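PDB 5C2I: Alr1585 protein from Nostoc sp., which probably uses its heme cofactor to oxidise dyes and related substrates with hydrogen peroxide, as a peroxidase of the DyP type. Local coordinates for residues Asp29-Ile34 with Thr68-Ala73; Phe93-Leu98 with Leu151-Asp156. The protein carries 1 engineered substitution. One frame throughout, in Å; residues are numbered along the deposited sequence.

Interaction 1: residues Asp29-Ile34 with Thr68-Ala73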
ATOM      1  N   ASP A  29       4.453 -40.009   6.071  1.00 19.90           N
ATOM      2  CA  ASP A  29       3.571 -40.328   7.218  1.00 18.91           C
ATOM      3  C   ASP A  29       3.686 -39.378   8.381  1.00 17.95           C
ATOM      4  O   ASP A  29       2.910 -39.486   9.378  1.00 17.52           O
ATOM      5  CB  ASP A  29       3.808 -41.777   7.710  1.00 19.58           C
ATOM      6  CG  ASP A  29       2.566 -42.379   8.404  1.00 19.54           C
ATOM      7  OD1 ASP A  29       1.446 -41.992   8.016  1.00 18.94           O
ATOM      8  OD2 ASP A  29       2.725 -43.300   9.264  1.00 19.95           O
ATOM      9  N   LEU A  30       4.637 -38.451   8.293  1.00 17.39           N
ATOM     10  CA  LEU A  30       4.846 -37.429   9.352  1.00 16.62           C
ATOM     11  C   LEU A  30       4.014 -36.220   9.001  1.00 16.23           C
ATOM     12  O   LEU A  30       4.013 -35.773   7.832  1.00 16.49           O
ATOM     13  CB  LEU A  30       6.320 -37.014   9.391  1.00 16.94           C
ATOM     14  CG  LEU A  30       6.721 -35.867  10.329  1.00 16.52           C
ATOM     15  CD1 LEU A  30       6.587 -36.323  11.787  1.00 16.73           C
ATOM     16  CD2 LEU A  30       8.137 -35.423  10.060  1.00 16.57           C
ATOM     17  N   GLN A  31       3.353 -35.643   9.978  1.00 15.69           N
ATOM     18  CA  GLN A  31       2.623 -34.385   9.746  1.00 15.50           C
ATOM     19  C   GLN A  31       3.601 -33.220   9.448  1.00 14.89           C
ATOM     20  O   GLN A  31       4.736 -33.199   9.912  1.00 14.87           O
ATOM     21  CB  GLN A  31       1.779 -34.004  10.962  1.00 15.87           C
ATOM     22  CG  GLN A  31       0.601 -34.924  11.191  1.00 16.50           C
ATOM     23  CD  GLN A  31      -0.371 -34.364  12.201  1.00 16.88           C
ATOM     24  OE1 GLN A  31      -0.860 -33.231  12.056  1.00 17.34           O
ATOM     25  NE2 GLN A  31      -0.674 -35.146  13.215  1.00 16.53           N
ATOM     26  N   GLY A  32       3.142 -32.260   8.663  1.00 14.92           N
ATOM     27  CA  GLY A  32       3.851 -31.013   8.423  1.00 15.05           C
ATOM     28  C   GLY A  32       3.919 -30.103   9.641  1.00 14.84           C
ATOM     29  O   GLY A  32       3.379 -30.424  10.712  1.00 14.01           O
ATOM     30  N   ASN A  33       4.632 -28.980   9.478  1.00 14.81           N
ATOM     31  CA  ASN A  33       4.809 -27.945  10.506  1.00 14.63           C
ATOM     32  C   ASN A  33       5.753 -28.344  11.629  1.00 14.46           C
ATOM     33  O   ASN A  33       5.997 -27.544  12.539  1.00 14.52           O
ATOM     34  CB  ASN A  33       3.446 -27.508  11.088  1.00 15.24           C
ATOM     35  CG  ASN A  33       3.478 -26.157  11.778  1.00 15.91           C
ATOM     36  OD1 ASN A  33       4.174 -25.228  11.358  1.00 16.97           O
ATOM     37  ND2 ASN A  33       2.677 -26.032  12.831  1.00 15.77           N
ATOM     38  N   ILE A  34       6.341 -29.525  11.540  1.00 14.57           N
ATOM     39  CA  ILE A  34       7.223 -30.008  12.579  1.00 15.03           C
ATOM     40  C   ILE A  34       8.693 -29.773  12.159  1.00 15.01           C
ATOM     41  O   ILE A  34       9.351 -28.940  12.740  1.00 15.19           O
ATOM     42  CB  ILE A  34       6.932 -31.479  12.905  1.00 16.11           C
ATOM     43  CG1 ILE A  34       5.489 -31.609  13.473  1.00 16.46           C
ATOM     44  CG2 ILE A  34       7.913 -32.017  13.939  1.00 16.17           C
ATOM     45  CD1 ILE A  34       4.951 -33.056  13.514  1.00 17.56           C
ATOM     46  N   THR A  68      -8.766 -36.295   4.346  1.00 22.29           N
ATOM     47  CA  THR A  68      -9.102 -35.152   3.498  1.00 22.69           C
ATOM     48  C   THR A  68      -8.165 -33.967   3.655  1.00 21.62           C
ATOM     49  O   THR A  68      -7.842 -33.290   2.668  1.00 20.84           O
ATOM     50  CB  THR A  68     -10.543 -34.697   3.767  1.00 23.91           C
ATOM     51  OG1 THR A  68     -11.408 -35.819   3.559  1.00 25.29           O
ATOM     52  CG2 THR A  68     -10.974 -33.621   2.793  1.00 25.43           C
ATOM     53  N   TYR A  69      -7.763 -33.669   4.893  1.00 20.49           N
ATOM     54  CA  TYR A  69      -7.107 -32.392   5.174  1.00 20.28           C
ATOM     55  C   TYR A  69      -5.674 -32.437   5.670  1.00 19.34           C
ATOM     56  O   TYR A  69      -4.913 -31.517   5.378  1.00 19.38           O
ATOM     57  CB  TYR A  69      -7.934 -31.612   6.219  1.00 20.02           C
ATOM     58  CG  TYR A  69      -9.236 -31.109   5.627  1.00 20.69           C
ATOM     59  CD1 TYR A  69      -9.252 -30.000   4.814  1.00 21.44           C
ATOM     60  CD2 TYR A  69     -10.443 -31.735   5.905  1.00 21.71           C
ATOM     61  CE1 TYR A  69     -10.448 -29.533   4.247  1.00 22.78           C
ATOM     62  CE2 TYR A  69     -11.638 -31.263   5.384  1.00 23.18           C
ATOM     63  CZ  TYR A  69     -11.631 -30.158   4.557  1.00 23.54           C
ATOM     64  OH  TYR A  69     -12.806 -29.691   4.026  1.00 24.56           O
ATOM     65  N   ILE A  70      -5.323 -33.416   6.495  1.00 18.83           N
ATOM     66  CA  ILE A  70      -4.028 -33.334   7.190  1.00 18.06           C
ATOM     67  C   ILE A  70      -2.901 -33.294   6.157  1.00 17.76           C
ATOM     68  O   ILE A  70      -2.858 -34.091   5.214  1.00 17.45           O
ATOM     69  CB  ILE A  70      -3.831 -34.460   8.221  1.00 18.26           C
ATOM     70  CG1 ILE A  70      -4.845 -34.274   9.376  1.00 17.89           C
ATOM     71  CG2 ILE A  70      -2.424 -34.421   8.778  1.00 17.70           C
ATOM     72  CD1 ILE A  70      -4.808 -35.342  10.434  1.00 18.37           C
ATOM     73  N   THR A  71      -1.959 -32.406   6.404  1.00 16.97           N
ATOM     74  CA  THR A  71      -0.822 -32.187   5.532  1.00 16.95           C
ATOM     75  C   THR A  71       0.373 -32.970   6.045  1.00 16.68           C
ATOM     76  O   THR A  71       0.833 -32.714   7.143  1.00 16.64           O
ATOM     77  CB  THR A  71      -0.467 -30.692   5.517  1.00 16.79           C
ATOM     78  OG1 THR A  71      -1.635 -29.916   5.246  1.00 16.93           O
ATOM     79  CG2 THR A  71       0.583 -30.378   4.444  1.00 17.24           C
ATOM     80  N   SER A  72       0.922 -33.861   5.216  1.00 16.44           N
ATOM     81  CA  SER A  72       2.189 -34.502   5.554  1.00 16.39           C
ATOM     82  C   SER A  72       3.379 -33.548   5.301  1.00 16.43           C
ATOM     83  O   SER A  72       3.267 -32.566   4.569  1.00 15.25           O
ATOM     84  CB  SER A  72       2.359 -35.768   4.739  1.00 16.92           C
ATOM     85  OG  SER A  72       2.556 -35.460   3.379  1.00 17.13           O
ATOM     86  N   ALA A  73       4.547 -33.915   5.818  1.00 16.81           N
ATOM     87  CA  ALA A  73       5.762 -33.181   5.492  1.00 17.06           C
ATOM     88  C   ALA A  73       6.074 -33.216   3.988  1.00 18.26           C
ATOM     89  O   ALA A  73       6.488 -32.214   3.409  1.00 17.92           O
ATOM     90  CB  ALA A  73       6.921 -33.720   6.300  1.00 17.19           C
TER

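Interaction 2: residues Phe93-Leu98 with Leu151-Asp156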
ATOM      1  N   PHE A  93      -3.408 -25.757   4.836  1.00 17.82           N
ATOM      2  CA  PHE A  93      -2.531 -26.566   5.655  1.00 17.07           C
ATOM      3  C   PHE A  93      -3.302 -27.051   6.875  1.00 17.09           C
ATOM      4  O   PHE A  93      -4.058 -26.278   7.480  1.00 17.96           O
ATOM      5  CB  PHE A  93      -1.319 -25.734   6.126  1.00 16.05           C
ATOM      6  CG  PHE A  93      -0.358 -26.526   6.954  1.00 15.63           C
ATOM      7  CD1 PHE A  93      -0.578 -26.685   8.331  1.00 15.43           C
ATOM      8  CD2 PHE A  93       0.631 -27.278   6.341  1.00 15.95           C
ATOM      9  CE1 PHE A  93       0.190 -27.568   9.060  1.00 15.20           C
ATOM     10  CE2 PHE A  93       1.465 -28.098   7.092  1.00 15.99           C
ATOM     11  CZ  PHE A  93       1.244 -28.228   8.448  1.00 15.96           C
ATOM     12  N   ALA A  94      -3.116 -28.307   7.278  1.00 16.45           N
ATOM     13  CA  ALA A  94      -3.783 -28.786   8.511  1.00 16.38           C
ATOM     14  C   ALA A  94      -2.919 -29.741   9.340  1.00 16.01           C
ATOM     15  O   ALA A  94      -2.277 -30.662   8.784  1.00 16.50           O
ATOM     16  CB  ALA A  94      -5.119 -29.436   8.171  1.00 17.03           C
ATOM     17  N   ASN A  95      -2.999 -29.576  10.659  1.00 15.74           N
ATOM     18  CA  ASN A  95      -2.443 -30.498  11.633  1.00 15.48           C
ATOM     19  C   ASN A  95      -3.588 -30.998  12.523  1.00 16.19           C
ATOM     20  O   ASN A  95      -4.623 -30.324  12.697  1.00 15.31           O
ATOM     21  CB  ASN A  95      -1.470 -29.820  12.602  1.00 15.72           C
ATOM     22  CG  ASN A  95      -0.079 -29.580  12.079  1.00 15.36           C
ATOM     23  OD1 ASN A  95       0.476 -28.492  12.282  1.00 15.23           O
ATOM     24  ND2 ASN A  95       0.549 -30.600  11.484  1.00 16.82           N
ATOM     25  N   PHE A  96      -3.368 -32.142  13.142  1.00 16.81           N
ATOM     26  CA  PHE A  96      -4.262 -32.649  14.184  1.00 16.72           C
ATOM     27  C   PHE A  96      -3.423 -33.190  15.342  1.00 17.27           C
ATOM     28  O   PHE A  96      -2.514 -34.016  15.126  1.00 18.74           O
ATOM     29  CB  PHE A  96      -5.157 -33.745  13.625  1.00 17.85           C
ATOM     30  CG  PHE A  96      -6.153 -34.298  14.618  1.00 18.01           C
ATOM     31  CD1 PHE A  96      -7.320 -33.624  14.878  1.00 18.69           C
ATOM     32  CD2 PHE A  96      -5.899 -35.476  15.305  1.00 18.97           C
ATOM     33  CE1 PHE A  96      -8.208 -34.088  15.840  1.00 19.14           C
ATOM     34  CE2 PHE A  96      -6.801 -35.977  16.228  1.00 18.69           C
ATOM     35  CZ  PHE A  96      -7.963 -35.280  16.485  1.00 19.10           C
ATOM     36  N   PHE A  97      -3.740 -32.749  16.552  1.00 16.65           N
ATOM     37  CA  PHE A  97      -3.015 -33.165  17.764  1.00 16.66           C
ATOM     38  C   PHE A  97      -3.945 -33.772  18.806  1.00 17.39           C
ATOM     39  O   PHE A  97      -5.098 -33.327  18.946  1.00 17.91           O
ATOM     40  CB  PHE A  97      -2.302 -31.973  18.385  1.00 16.14           C
ATOM     41  CG  PHE A  97      -1.492 -31.126  17.422  1.00 15.67           C
ATOM     42  CD1 PHE A  97      -0.207 -31.446  17.101  1.00 15.29           C
ATOM     43  CD2 PHE A  97      -2.039 -29.966  16.862  1.00 15.46           C
ATOM     44  CE1 PHE A  97       0.518 -30.653  16.213  1.00 15.17           C
ATOM     45  CE2 PHE A  97      -1.318 -29.156  16.028  1.00 15.26           C
ATOM     46  CZ  PHE A  97      -0.029 -29.498  15.683  1.00 14.59           C
ATOM     47  N   LEU A  98      -3.445 -34.755  19.547  1.00 17.22           N
ATOM     48  CA  LEU A  98      -4.168 -35.373  20.667  1.00 18.07           C
ATOM     49  C   LEU A  98      -3.465 -35.124  21.977  1.00 18.10           C
ATOM     50  O   LEU A  98      -2.241 -35.225  22.060  1.00 17.82           O
ATOM     51  CB  LEU A  98      -4.321 -36.898  20.467  1.00 18.59           C
ATOM     52  CG  LEU A  98      -5.287 -37.309  19.353  1.00 19.15           C
ATOM     53  CD1 LEU A  98      -5.075 -38.761  18.980  1.00 20.07           C
ATOM     54  CD2 LEU A  98      -6.723 -37.054  19.762  1.00 19.70           C
ATOM     55  N   LEU A 151      -6.449 -30.792  19.398  1.00 17.44           N
ATOM     56  CA  LEU A 151      -6.307 -29.509  18.769  1.00 16.99           C
ATOM     57  C   LEU A 151      -6.330 -29.747  17.257  1.00 16.91           C
ATOM     58  O   LEU A 151      -5.507 -30.516  16.724  1.00 17.27           O
ATOM     59  CB  LEU A 151      -5.016 -28.843  19.207  1.00 16.74           C
ATOM     60  CG  LEU A 151      -4.548 -27.558  18.461  1.00 16.73           C
ATOM     61  CD1 LEU A 151      -5.541 -26.403  18.485  1.00 16.78           C
ATOM     62  CD2 LEU A 151      -3.194 -27.097  19.000  1.00 16.44           C
ATOM     63  N   VAL A 152      -7.189 -29.005  16.569  1.00 17.18           N
ATOM     64  CA  VAL A 152      -7.154 -28.912  15.119  1.00 17.46           C
ATOM     65  C   VAL A 152      -6.481 -27.581  14.737  1.00 17.06           C
ATOM     66  O   VAL A 152      -6.872 -26.514  15.206  1.00 16.80           O
ATOM     67  CB  VAL A 152      -8.574 -28.958  14.568  1.00 19.01           C
ATOM     68  CG1 VAL A 152      -8.589 -28.801  13.076  1.00 20.30           C
ATOM     69  CG2 VAL A 152      -9.234 -30.267  14.953  1.00 20.76           C
ATOM     70  N   LEU A 153      -5.514 -27.641  13.828  1.00 16.80           N
ATOM     71  CA  LEU A 153      -4.823 -26.433  13.353  1.00 16.60           C
ATOM     72  C   LEU A 153      -5.022 -26.383  11.841  1.00 16.80           C
ATOM     73  O   LEU A 153      -4.667 -27.321  11.136  1.00 16.76           O
ATOM     74  CB  LEU A 153      -3.342 -26.494  13.729  1.00 16.36           C
ATOM     75  CG  LEU A 153      -2.428 -25.314  13.326  1.00 16.58           C
ATOM     76  CD1 LEU A 153      -1.178 -25.335  14.217  1.00 17.99           C
ATOM     77  CD2 LEU A 153      -2.026 -25.361  11.855  1.00 17.53           C
ATOM     78  N   ILE A 154      -5.592 -25.277  11.355  1.00 17.36           N
ATOM     79  CA  ILE A 154      -5.777 -25.035   9.932  1.00 17.99           C
ATOM     80  C   ILE A 154      -5.186 -23.687   9.556  1.00 17.76           C
ATOM     81  O   ILE A 154      -5.379 -22.716  10.281  1.00 18.11           O
ATOM     82  CB  ILE A 154      -7.277 -25.022   9.542  1.00 20.32           C
ATOM     83  CG1 ILE A 154      -7.959 -26.304  10.045  1.00 22.79           C
ATOM     84  CG2 ILE A 154      -7.430 -25.008   8.017  1.00 20.30           C
ATOM     85  CD1 ILE A 154      -8.706 -26.071  11.296  1.00 28.11           C
ATOM     86  N   ALA A 155      -4.416 -23.635   8.467  1.00 16.79           N
ATOM     87  CA  ALA A 155      -3.690 -22.450   8.112  1.00 16.86           C
ATOM     88  C   ALA A 155      -3.680 -22.186   6.614  1.00 17.36           C
ATOM     89  O   ALA A 155      -3.736 -23.105   5.798  1.00 16.65           O
ATOM     90  CB  ALA A 155      -2.245 -22.513   8.679  1.00 16.77           C
ATOM     91  N   ASP A 156      -3.631 -20.916   6.268  1.00 18.08           N
ATOM     92  CA  ASP A 156      -3.687 -20.495   4.900  1.00 18.77           C
ATOM     93  C   ASP A 156      -3.280 -19.012   4.827  1.00 19.88           C
ATOM     94  O   ASP A 156      -3.474 -18.282   5.776  1.00 17.97           O
ATOM     95  CB  ASP A 156      -5.085 -20.633   4.319  1.00 20.36           C
ATOM     96  CG  ASP A 156      -5.063 -20.751   2.789  1.00 22.70           C
ATOM     97  OD1 ASP A 156      -4.832 -21.883   2.280  1.00 28.63           O
ATOM     98  OD2 ASP A 156      -5.176 -19.726   2.085  1.00 23.36           O
TER

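Interaction 1: residues Asp29-Ile34 with Thr68-Ala73
Leu30 and Gly32 grip the chain on both sides of Ser72 through two backbone hydrogen bonds, and here the contact is tight. Ala73 N donates to Leu30 O over 2.8 Å, and Gly32 N donates to Thr71 O, also at 2.8 Å and almost straight (170° at the hydrogen). The same two oxygens also receive CA-H groups: Ser72 CA lies 3.2 Å from Leu30 O, and Gln31 CA 3.6 Å from Thr71 O. The two N-H...O bonds make Gln31 and Ser72 a single beta bridge, with CA atoms 4.2 Å apart; the CA-H contacts accompany it. The bridge joins the loop after helix 24-29 to the turn between helices 55-68 and 73-86, within the DyP alpha+beta barrel domain. Ser72 is the N-cap of helix 73-86. Its OG lies between the backbone N and carbonyl carbon (chi1 69°) and accepts from Lys75 N. Side-chain packing is looser. Leu30 CD2 only approaches Ala73 CB, at 4.3 Å, and the partly exposed Ile70 meets Gln31 by one branch: CG2 rests 3.8 Å from Gln31 OE1, the two side chains crossing at a slant. The Gln31 amide is held from elsewhere, NE2 by Phe96 O and Pro459 O and OE1 by Asn95 ND2, while Ile70 continues onto Ile461 and Leu464 of helix 461-465.

Interaction 2: residues Phe93-Leu98 with Leu151-Asp156
Leu151 opens the ladder opposite Phe97 as a hydrogen-bonded antiparallel pair: Phe97 N reaches Leu151 O over 2.9 Å, and Leu151 N returns to Phe97 O. Their side chains lie side by side, Leu151 CD2 being 3.8 Å from Phe97 CD2. Val152 turns to the face that carries Ala94, Phe96 and Ile154, where its CG2 meets the edge of the Phe96 ring at CD1 (3.9 Å), and Phe65 of helix 55-68 packs on both. Leu153, on the face of Phe93 and Phe97, pairs with Asn95. Its CG is anti to the backbone N (chi1 -180°); beyond it, CD2 lies at the Phe93 ring edge, 4.0 Å from CD1. Ile154 faces Ala94 as a non-hydrogen-bonded pair, its CA-H approaching Phe93 O (3.2 Å from Ile154 CA), and meets helix 159-176. Ala155 closes the ladder by two bonds with Phe93. Asp156 bonds His42, placing 151-156 between strand 42-50 and 93-98, the outermost strand within this chain of a DyP-barrel antiparallel sheet. Six backbone bonds thus join buried residues whose meeting side chains are mostly apolar; the exception, Asn95, gives ND2 to Gly32 O and Gln31 OE1 in the neighbouring loop, with a weak bond from OD1 to Asn33 ND2.

In the fold
Interaction 1 lies against strand 93-98, the outermost strand of its sheet within this chain, and the centres of the two contacts are about 9 Å apart. Gly32 O is 2.9 Å from Asn95 ND2, and Gln31 NE2 is likewise 2.9 Å from Phe96 O. Packing backs up these probable hydrogen bonds, with Phe93 CZ 3.5 Å from Gly32 C. Backbone bonding of Thr71 to Ala94 ties residues 68-73 to the same strand. Leu98, at the far end, bonds by its backbone to Phe457 of strand 448-458, linking the two larger sheets. None of the four segments contributes to the heme pocket, whose residues fall between 197 and 448.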